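Local structure of putative ABC transporter, periplasmic binding protein, amino acid (Neisseria gonorrhoeae, 2YJP) at residues A[60-65]-A[192-197]; A[105-110]-A[169-174]. The protein probably serves as the periplasmic receptor of an ABC importer, capturing L-cysteine in the cleft between two lobes for delivery to the membrane transporter. The protein carries 1 engineered substitution. All blocks are in the same frame, centred on the assembly; numbering follows the deposited sequence.

The meeting of two lobes around a ligand, the working principle of solute receptors, is illustrated by two contacts whose centres lie about 9 Å apart. Each joins the C-terminal end of a strand of the parallel sheet, or the loop after it (57-61 in interaction 1, 99-103 in interaction 2), to the corresponding end of a strand of the mixed sheet in the other lobe, 187-191 and 166-170 respectively. Both segments of interaction 2 fall in sequence between those of interaction 1. The bound cysteine touches both contacts, and one zinc ion joins Glu-105 to Asp-192. Together they bridge the two lobes around the bound cysteine, consistent with the closed form of such receptors.

Interaction 1. Residues A[60-65]-A[192-197]; sequences GVFGDK and DQNTET. With ZN (zinc ion), chain G; ZN (zinc ion), chain J; CYS (cysteine), chain D.
Carboxylate oxygen OD2 of Asp-64 is gripped at the start of helix 194-202, where Asn-194 N approaches OD2 to 2.8 Å in a weak, bent bond and Thr-195 N donates to it at 3.2 Å in a straighter one (163°). The Thr-195 N-H comes from above the carboxylate plane. The other oxygen, OD1, accepts a longer bond of 3.3 Å from the Asn-194 amide ND2, so the group is held at both oxygens. With CG lodged between the backbone N and the carbonyl carbon (chi1 61°), Asp-64 turns its carboxylate onto the helix end, where the first N-H groups of the helix would probably favour its ionised form. A water also donates to Asp-64 OD1, at 2.6 Å. In the periplasmic-binding-protein fold the contact joins the two lobes: an acid in the loop after strand 57-61 meets the N-terminus of helix 194-202. Deeper in the cleft, Asn-194 ND2 lies 3.9 Å from Lys-65 CB and packs obliquely beside the Phe-62 ring, while Asn-194 OD1 bonds to His-211. The extended chain of Lys-65 carries NZ past that amide; NZ is held by a hydrogen bond to Asn-124 and a salt bridge to Asp-212, and lies 3.1 Å from SG of the bound cysteine. Phe-62 CZ meets the same sulfur at 3.7 Å.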
ATOM      1  N   GLY A  60       3.563  -2.558  10.855  1.00 17.95           N
ATOM      2  CA  GLY A  60       4.191  -2.835   9.563  1.00 17.80           C
ATOM      3  C   GLY A  60       3.776  -1.775   8.557  1.00 18.08           C
ATOM      4  O   GLY A  60       2.563  -1.510   8.370  1.00 17.67           O
ATOM      5  N   VAL A  61       4.775  -1.149   7.923  1.00 18.04           N
ATOM      6  CA  VAL A  61       4.568  -0.081   6.929  1.00 17.37           C
ATOM      7  C   VAL A  61       5.589  -0.193   5.838  1.00 17.76           C
ATOM      8  O   VAL A  61       6.621  -0.858   6.013  1.00 17.71           O
ATOM      9  CB  VAL A  61       4.637   1.392   7.520  1.00 17.11           C
ATOM     10  CG1 VAL A  61       3.557   1.597   8.569  1.00 17.40           C
ATOM     11  CG2 VAL A  61       6.023   1.733   8.117  1.00 17.65           C
ATOM     12  N   PHE A  62       5.312   0.470   4.706  1.00 17.64           N
ATOM     13  CA  PHE A  62       6.314   0.611   3.649  1.00 17.90           C
ATOM     14  C   PHE A  62       7.401   1.631   3.947  1.00 18.84           C
ATOM     15  O   PHE A  62       7.139   2.682   4.555  1.00 18.23           O
ATOM     16  CB  PHE A  62       5.651   0.955   2.315  1.00 17.52           C
ATOM     17  CG  PHE A  62       5.016  -0.218   1.669  1.00 16.73           C
ATOM     18  CD1 PHE A  62       5.811  -1.287   1.230  1.00 18.50           C
ATOM     19  CD2 PHE A  62       3.641  -0.281   1.497  1.00 15.87           C
ATOM     20  CE1 PHE A  62       5.260  -2.392   0.641  1.00 19.04           C
ATOM     21  CE2 PHE A  62       3.053  -1.415   0.887  1.00 16.17           C
ATOM     22  CZ  PHE A  62       3.874  -2.476   0.480  1.00 17.54           C
ATOM     23  N   GLY A  63       8.645   1.310   3.531  1.00 20.00           N
ATOM     24  CA  GLY A  63       9.697   2.267   3.536  1.00 20.32           C
ATOM     25  C   GLY A  63       9.901   2.999   2.222  1.00 21.49           C
ATOM     26  O   GLY A  63      10.690   3.980   2.168  1.00 22.73           O
ATOM     27  N   ASP A  64       9.274   2.540   1.139  1.00 20.00           N
ATOM     28  CA  ASP A  64       9.640   3.058  -0.187  1.00 21.33           C
ATOM     29  C   ASP A  64       8.427   3.136  -1.109  1.00 21.15           C
ATOM     30  O   ASP A  64       8.508   2.897  -2.295  1.00 21.60           O
ATOM     31  CB  ASP A  64      10.723   2.192  -0.828  1.00 22.24           C
ATOM     32  CG  ASP A  64      10.270   0.722  -1.042  1.00 24.17           C
ATOM     33  OD1 ASP A  64       9.191   0.310  -0.528  1.00 22.49           O
ATOM     34  OD2 ASP A  64      11.027  -0.024  -1.732  1.00 27.31           O
ATOM     35  N   LYS A  65       7.266   3.436  -0.531  1.00 19.47           N
ATOM     36  CA  LYS A  65       6.074   3.571  -1.324  1.00 18.33           C
ATOM     37  C   LYS A  65       5.444   4.972  -1.126  1.00 18.32           C
ATOM     38  O   LYS A  65       4.253   5.108  -0.777  1.00 17.99           O
ATOM     39  CB  LYS A  65       5.070   2.443  -1.003  1.00 17.30           C
ATOM     40  CG  LYS A  65       4.028   2.249  -2.108  1.00 16.77           C
ATOM     41  CD  LYS A  65       2.832   1.361  -1.655  1.00 17.20           C
ATOM     42  CE  LYS A  65       1.864   1.204  -2.770  1.00 16.64           C
ATOM     43  NZ  LYS A  65       0.637   0.412  -2.505  1.00 19.20           N
ATOM     44  N   ASP A 192      11.998  -7.682  -4.800  1.00 19.64           N
ATOM     45  CA  ASP A 192      11.450  -7.560  -3.406  1.00 19.20           C
ATOM     46  C   ASP A 192      10.939  -6.149  -3.042  1.00 18.91           C
ATOM     47  O   ASP A 192       9.897  -6.011  -2.438  1.00 18.73           O
ATOM     48  CB  ASP A 192      12.508  -7.978  -2.383  1.00 18.97           C
ATOM     49  CG  ASP A 192      12.756  -9.507  -2.355  1.00 22.67           C
ATOM     50  OD1 ASP A 192      12.130 -10.184  -3.164  1.00 24.81           O
ATOM     51  OD2 ASP A 192      13.540 -10.062  -1.503  1.00 21.41           O
ATOM     52  N   GLN A 193      11.676  -5.109  -3.446  1.00 18.54           N
ATOM     53  CA  GLN A 193      11.473  -3.754  -3.018  1.00 18.65           C
ATOM     54  C   GLN A 193      10.973  -2.840  -4.142  1.00 18.20           C
ATOM     55  O   GLN A 193      11.362  -3.061  -5.329  1.00 19.00           O
ATOM     56  CB  GLN A 193      12.818  -3.210  -2.559  1.00 18.72           C
ATOM     57  CG  GLN A 193      13.455  -4.049  -1.510  1.00 23.14           C
ATOM     58  CD  GLN A 193      14.741  -3.376  -0.945  1.00 31.96           C
ATOM     59  OE1 GLN A 193      14.726  -2.196  -0.599  1.00 33.09           O
ATOM     60  NE2 GLN A 193      15.838  -4.131  -0.865  1.00 33.27           N
ATOM     61  N   ASN A 194      10.221  -1.787  -3.795  1.00 15.86           N
ATOM     62  CA  ASN A 194       9.763  -0.866  -4.827  1.00 17.13           C
ATOM     63  C   ASN A 194      10.901  -0.149  -5.529  1.00 17.52           C
ATOM     64  O   ASN A 194      10.858  -0.022  -6.718  1.00 17.07           O
ATOM     65  CB  ASN A 194       8.684   0.148  -4.337  1.00 16.22           C
ATOM     66  CG  ASN A 194       7.338  -0.555  -4.024  1.00 19.49           C
ATOM     67  OD1 ASN A 194       6.765  -1.192  -4.912  1.00 17.27           O
ATOM     68  ND2 ASN A 194       6.885  -0.510  -2.739  1.00 14.38           N
ATOM     69  N   THR A 195      11.862   0.370  -4.776  1.00 20.22           N
ATOM     70  CA  THR A 195      13.001   1.092  -5.327  1.00 22.39           C
ATOM     71  C   THR A 195      13.724   0.252  -6.368  1.00 23.04           C
ATOM     72  O   THR A 195      13.971   0.728  -7.455  1.00 23.16           O
ATOM     73  CB  THR A 195      13.973   1.510  -4.212  1.00 23.98           C
ATOM     74  OG1 THR A 195      13.267   2.380  -3.315  1.00 26.45           O
ATOM     75  CG2 THR A 195      15.179   2.320  -4.814  1.00 26.01           C
ATOM     76  N   GLU A 196      14.012  -1.010  -6.063  1.00 23.68           N
ATOM     77  CA  GLU A 196      14.601  -1.909  -7.071  1.00 25.40           C
ATOM     78  C   GLU A 196      13.728  -2.005  -8.308  1.00 23.72           C
ATOM     79  O   GLU A 196      14.246  -1.930  -9.442  1.00 25.08           O
ATOM     80  CB  GLU A 196      14.802  -3.336  -6.572  1.00 26.64           C
ATOM     81  CG  GLU A 196      15.833  -3.562  -5.518  1.00 29.31           C
ATOM     82  CD  GLU A 196      15.720  -5.020  -4.975  1.00 36.31           C
ATOM     83  OE1 GLU A 196      14.564  -5.508  -4.637  1.00 32.24           O
ATOM     84  OE2 GLU A 196      16.800  -5.680  -4.881  1.00 36.81           O
ATOM     85  N   THR A 197      12.426  -2.174  -8.101  1.00 22.19           N
ATOM     86  CA  THR A 197      11.513  -2.409  -9.221  1.00 21.49           C
ATOM     87  C   THR A 197      11.465  -1.200 -10.190  1.00 20.11           C
ATOM     88  O   THR A 197      11.582  -1.342 -11.412  1.00 20.43           O
ATOM     89  CB  THR A 197      10.107  -2.743  -8.711  1.00 21.74           C
ATOM     90  OG1 THR A 197      10.201  -3.816  -7.764  1.00 22.02           O
ATOM     91  CG2 THR A 197       9.201  -3.181  -9.880  1.00 20.25           C
TER
HETATM   92 ZN    ZN G1272      13.655  -9.139   0.264  1.00 29.74          ZN
HETATM   93 ZN    ZN J1275      16.901  -7.565  -4.430  1.00 61.41          ZN
HETATM   94  N   CYS D 350      -1.763  -2.355  -2.297  1.00 13.94           N
HETATM   95  CA  CYS D 350      -1.146  -3.401  -3.144  1.00 16.00           C
HETATM   96  C   CYS D 350      -1.031  -4.708  -2.356  1.00 15.80           C
HETATM   97  O   CYS D 350      -1.500  -4.764  -1.179  1.00 14.71           O
HETATM   98  CB  CYS D 350       0.244  -3.001  -3.618  1.00 17.11           C
HETATM   99  SG  CYS D 350       1.402  -2.593  -2.300  1.00 19.99           S
HETATM  100  OXT CYS D 350      -0.498  -5.680  -2.899  1.00 15.48           O
HETATM  101  O   HOH W   1       9.453  -2.310  -0.469  1.00 17.46           O
HETATM  102  O   HOH W   2      13.164  -0.240  -0.240  1.00 25.57           O
HETATM  103  O   HOH W   3      14.856  -8.709  -5.074  1.00 16.18           O
HETATM  104  O   HOH W   4      18.776  -8.159  -5.920  1.00 38.03           O

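Interaction 2. Residues A[105-110]-A[169-174]; sequences EAANRV and VNKGTT. With ZN (zinc ion), chain G; CYS (cysteine), chain D.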
ATOM      1  N   GLU A 105       8.636  -5.381   3.395  1.00 21.54           N
ATOM      2  CA  GLU A 105       8.379  -5.728   1.948  1.00 22.17           C
ATOM      3  C   GLU A 105       6.933  -6.189   1.675  1.00 21.31           C
ATOM      4  O   GLU A 105       6.269  -6.778   2.567  1.00 20.98           O
ATOM      5  CB  GLU A 105       9.284  -6.854   1.476  1.00 22.87           C
ATOM      6  CG  GLU A 105      10.781  -6.570   1.735  1.00 29.25           C
ATOM      7  CD  GLU A 105      11.731  -7.651   1.225  1.00 33.18           C
ATOM      8  OE1 GLU A 105      11.293  -8.787   0.965  1.00 34.48           O
ATOM      9  OE2 GLU A 105      12.945  -7.361   1.067  1.00 39.59           O
ATOM     10  N   ALA A 106       6.456  -5.988   0.443  1.00 20.35           N
ATOM     11  CA  ALA A 106       5.090  -6.439   0.082  1.00 19.40           C
ATOM     12  C   ALA A 106       4.916  -7.895   0.417  1.00 20.08           C
ATOM     13  O   ALA A 106       3.915  -8.237   1.042  1.00 20.43           O
ATOM     14  CB  ALA A 106       4.760  -6.202  -1.398  1.00 18.86           C
ATOM     15  N   ALA A 107       5.887  -8.728   0.026  1.00 19.99           N
ATOM     16  CA  ALA A 107       5.799 -10.171   0.231  1.00 22.15           C
ATOM     17  C   ALA A 107       5.834 -10.633   1.701  1.00 22.88           C
ATOM     18  O   ALA A 107       5.551 -11.776   1.962  1.00 23.52           O
ATOM     19  CB  ALA A 107       6.897 -10.917  -0.575  1.00 21.87           C
ATOM     20  N   ASN A 108       6.167  -9.756   2.644  1.00 23.14           N
ATOM     21  CA  ASN A 108       6.366 -10.190   4.043  1.00 24.32           C
ATOM     22  C   ASN A 108       5.208  -9.810   4.934  1.00 23.40           C
ATOM     23  O   ASN A 108       5.194 -10.174   6.131  1.00 23.39           O
ATOM     24  CB  ASN A 108       7.630  -9.548   4.657  1.00 24.66           C
ATOM     25  CG  ASN A 108       8.908 -10.224   4.190  1.00 27.98           C
ATOM     26  OD1 ASN A 108       8.865 -11.308   3.641  1.00 29.40           O
ATOM     27  ND2 ASN A 108      10.032  -9.564   4.372  1.00 27.52           N
ATOM     28  N   ARG A 109       4.256  -9.063   4.365  1.00 21.24           N
ATOM     29  CA  ARG A 109       3.173  -8.502   5.168  1.00 20.24           C
ATOM     30  C   ARG A 109       2.392  -9.563   5.935  1.00 20.60           C
ATOM     31  O   ARG A 109       2.184  -9.389   7.111  1.00 19.67           O
ATOM     32  CB  ARG A 109       2.232  -7.636   4.351  1.00 18.92           C
ATOM     33  CG  ARG A 109       2.886  -6.318   3.908  1.00 19.70           C
ATOM     34  CD  ARG A 109       1.946  -5.557   2.980  1.00 18.48           C
ATOM     35  NE  ARG A 109       1.808  -6.279   1.720  1.00 18.44           N
ATOM     36  CZ  ARG A 109       1.278  -5.740   0.640  1.00 16.92           C
ATOM     37  NH1 ARG A 109       0.842  -4.506   0.716  1.00 16.17           N
ATOM     38  NH2 ARG A 109       1.197  -6.427  -0.483  1.00 17.67           N
ATOM     39  N   VAL A 110       1.994 -10.643   5.259  1.00 20.75           N
ATOM     40  CA  VAL A 110       1.266 -11.719   5.862  1.00 21.84           C
ATOM     41  C   VAL A 110       2.127 -12.402   6.948  1.00 24.08           C
ATOM     42  O   VAL A 110       1.685 -12.502   8.088  1.00 24.46           O
ATOM     43  CB  VAL A 110       0.786 -12.762   4.792  1.00 23.13           C
ATOM     44  CG1 VAL A 110       0.312 -14.074   5.466  1.00 22.38           C
ATOM     45  CG2 VAL A 110      -0.314 -12.162   3.912  1.00 21.39           C
ATOM     46  N   VAL A 169       7.294  -6.287 -11.811  1.00 17.77           N
ATOM     47  CA  VAL A 169       6.384  -6.136 -10.713  1.00 16.28           C
ATOM     48  C   VAL A 169       7.178  -6.240  -9.398  1.00 17.60           C
ATOM     49  O   VAL A 169       8.232  -6.943  -9.330  1.00 17.85           O
ATOM     50  CB  VAL A 169       5.266  -7.257 -10.683  1.00 17.18           C
ATOM     51  CG1 VAL A 169       4.274  -7.088 -11.812  1.00 14.79           C
ATOM     52  CG2 VAL A 169       5.877  -8.711 -10.646  1.00 13.97           C
ATOM     53  N   ASN A 170       6.638  -5.580  -8.363  1.00 16.11           N
ATOM     54  CA  ASN A 170       7.131  -5.737  -7.005  1.00 16.68           C
ATOM     55  C   ASN A 170       6.596  -7.083  -6.521  1.00 17.83           C
ATOM     56  O   ASN A 170       5.375  -7.318  -6.590  1.00 17.18           O
ATOM     57  CB  ASN A 170       6.707  -4.543  -6.164  1.00 14.82           C
ATOM     58  CG  ASN A 170       7.087  -4.644  -4.679  1.00 19.97           C
ATOM     59  OD1 ASN A 170       6.408  -4.237  -3.876  1.00 19.00           O
ATOM     60  ND2 ASN A 170       8.193  -5.090  -4.367  1.00 20.47           N
ATOM     61  N   LYS A 171       7.504  -7.989  -6.130  1.00 17.77           N
ATOM     62  CA  LYS A 171       7.101  -9.280  -5.678  1.00 19.19           C
ATOM     63  C   LYS A 171       6.042  -9.195  -4.538  1.00 19.05           C
ATOM     64  O   LYS A 171       6.217  -8.421  -3.588  1.00 18.60           O
ATOM     65  CB  LYS A 171       8.346 -10.128  -5.259  1.00 20.80           C
ATOM     66  CG  LYS A 171       7.975 -11.517  -4.707  1.00 25.16           C
ATOM     67  CD  LYS A 171       9.193 -12.489  -4.579  1.00 31.93           C
ATOM     68  CE  LYS A 171       8.862 -13.668  -3.639  1.00 37.77           C
ATOM     69  NZ  LYS A 171      10.118 -14.419  -3.152  1.00 42.42           N
ATOM     70  N   GLY A 172       4.994 -10.014  -4.646  1.00 18.60           N
ATOM     71  CA  GLY A 172       4.023 -10.233  -3.571  1.00 19.22           C
ATOM     72  C   GLY A 172       2.914  -9.153  -3.573  1.00 18.88           C
ATOM     73  O   GLY A 172       2.211  -9.003  -2.600  1.00 18.37           O
ATOM     74  N   THR A 173       2.847  -8.348  -4.645  1.00 16.73           N
ATOM     75  CA  THR A 173       1.807  -7.366  -4.771  1.00 16.38           C
ATOM     76  C   THR A 173       0.590  -7.928  -5.519  1.00 16.15           C
ATOM     77  O   THR A 173       0.628  -9.012  -6.121  1.00 15.22           O
ATOM     78  CB  THR A 173       2.293  -6.073  -5.509  1.00 16.52           C
ATOM     79  OG1 THR A 173       2.796  -6.385  -6.811  1.00 14.40           O
ATOM     80  CG2 THR A 173       3.357  -5.308  -4.683  1.00 16.40           C
ATOM     81  N   THR A 174      -0.502  -7.172  -5.480  1.00 16.66           N
ATOM     82  CA  THR A 174      -1.702  -7.536  -6.251  1.00 17.09           C
ATOM     83  C   THR A 174      -1.377  -7.485  -7.738  1.00 17.00           C
ATOM     84  O   THR A 174      -1.887  -8.312  -8.476  1.00 18.00           O
ATOM     85  CB  THR A 174      -2.873  -6.626  -5.966  1.00 17.41           C
ATOM     86  OG1 THR A 174      -2.388  -5.284  -5.949  1.00 16.51           O
ATOM     87  CG2 THR A 174      -3.560  -6.985  -4.564  1.00 17.71           C
TER
HETATM   88 ZN    ZN G1272      13.655  -9.139   0.264  1.00 29.74          ZN
HETATM   89  N   CYS D 350      -1.763  -2.355  -2.297  1.00 13.94           N
HETATM   90  CA  CYS D 350      -1.146  -3.401  -3.144  1.00 16.00           C
HETATM   91  C   CYS D 350      -1.031  -4.708  -2.356  1.00 15.80           C
HETATM   92  O   CYS D 350      -1.500  -4.764  -1.179  1.00 14.71           O
HETATM   93  CB  CYS D 350       0.244  -3.001  -3.618  1.00 17.11           C
HETATM   94  SG  CYS D 350       1.402  -2.593  -2.300  1.00 19.99           S
HETATM   95  OXT CYS D 350      -0.498  -5.680  -2.899  1.00 15.48           O
HETATM   96  O   HOH W   5       7.616  -4.264  -1.223  1.00 19.77           O
HETATM   97  O   HOH W   6       8.017  -7.763  -1.734  1.00 18.36           O
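The turn before helix 109-114 passes close to a type II beta turn, Asn-170 to Thr-173, and the CA atoms of Ala-107 and Gly-172 are 4.2 Å apart, the nearest CA pair across the segments. The positive phi of Gly-172 (85°) suits the third position of that turn; separately, its lack of a side chain permits the close approach, since a CB would point at Ala-107 CA. The methyl group of Ala-106 fits against this turn, its CB 3.4 Å from Lys-171 O and 3.7 Å from Thr-173 CG2. Two waters bridge the segments: one accepts from Ala-106 N and donates to Asn-170 OD1, while the other takes the N-H of Ala-107 and donates to Lys-171 O at 2.7 Å. Arg-109 reaches the ligand by bending at chi3 (-68°). Its NE donates to Ala-106 O at 3.0 Å, in the carbonyl plane and on a lone pair, which helps to hold the guanidinium in place, with the oxygen tilted out of its plane; NH1 also holds Ala-123 O. NH2 then donates to cysteine OXT at 3.0 Å in a fairly straight bond (160°), and NH1 makes a weak bond to the other carboxylate oxygen. From the opposite lobe Thr-174 N adds a bond to OXT, also 3.0 Å. Arg-131 and Thr-126 also bond to the ligand; arginine binding of the amino acid's carboxylate is a familiar feature of such receptors. Glu-105 chelates a zinc ion through both carboxylate oxygens, and Asp-192 completes a bridge to the other lobe. The contact thus sits where strand 166-170 hands over to helix 174-182, N-capped by Thr-173, and faces the start of helix 109-114.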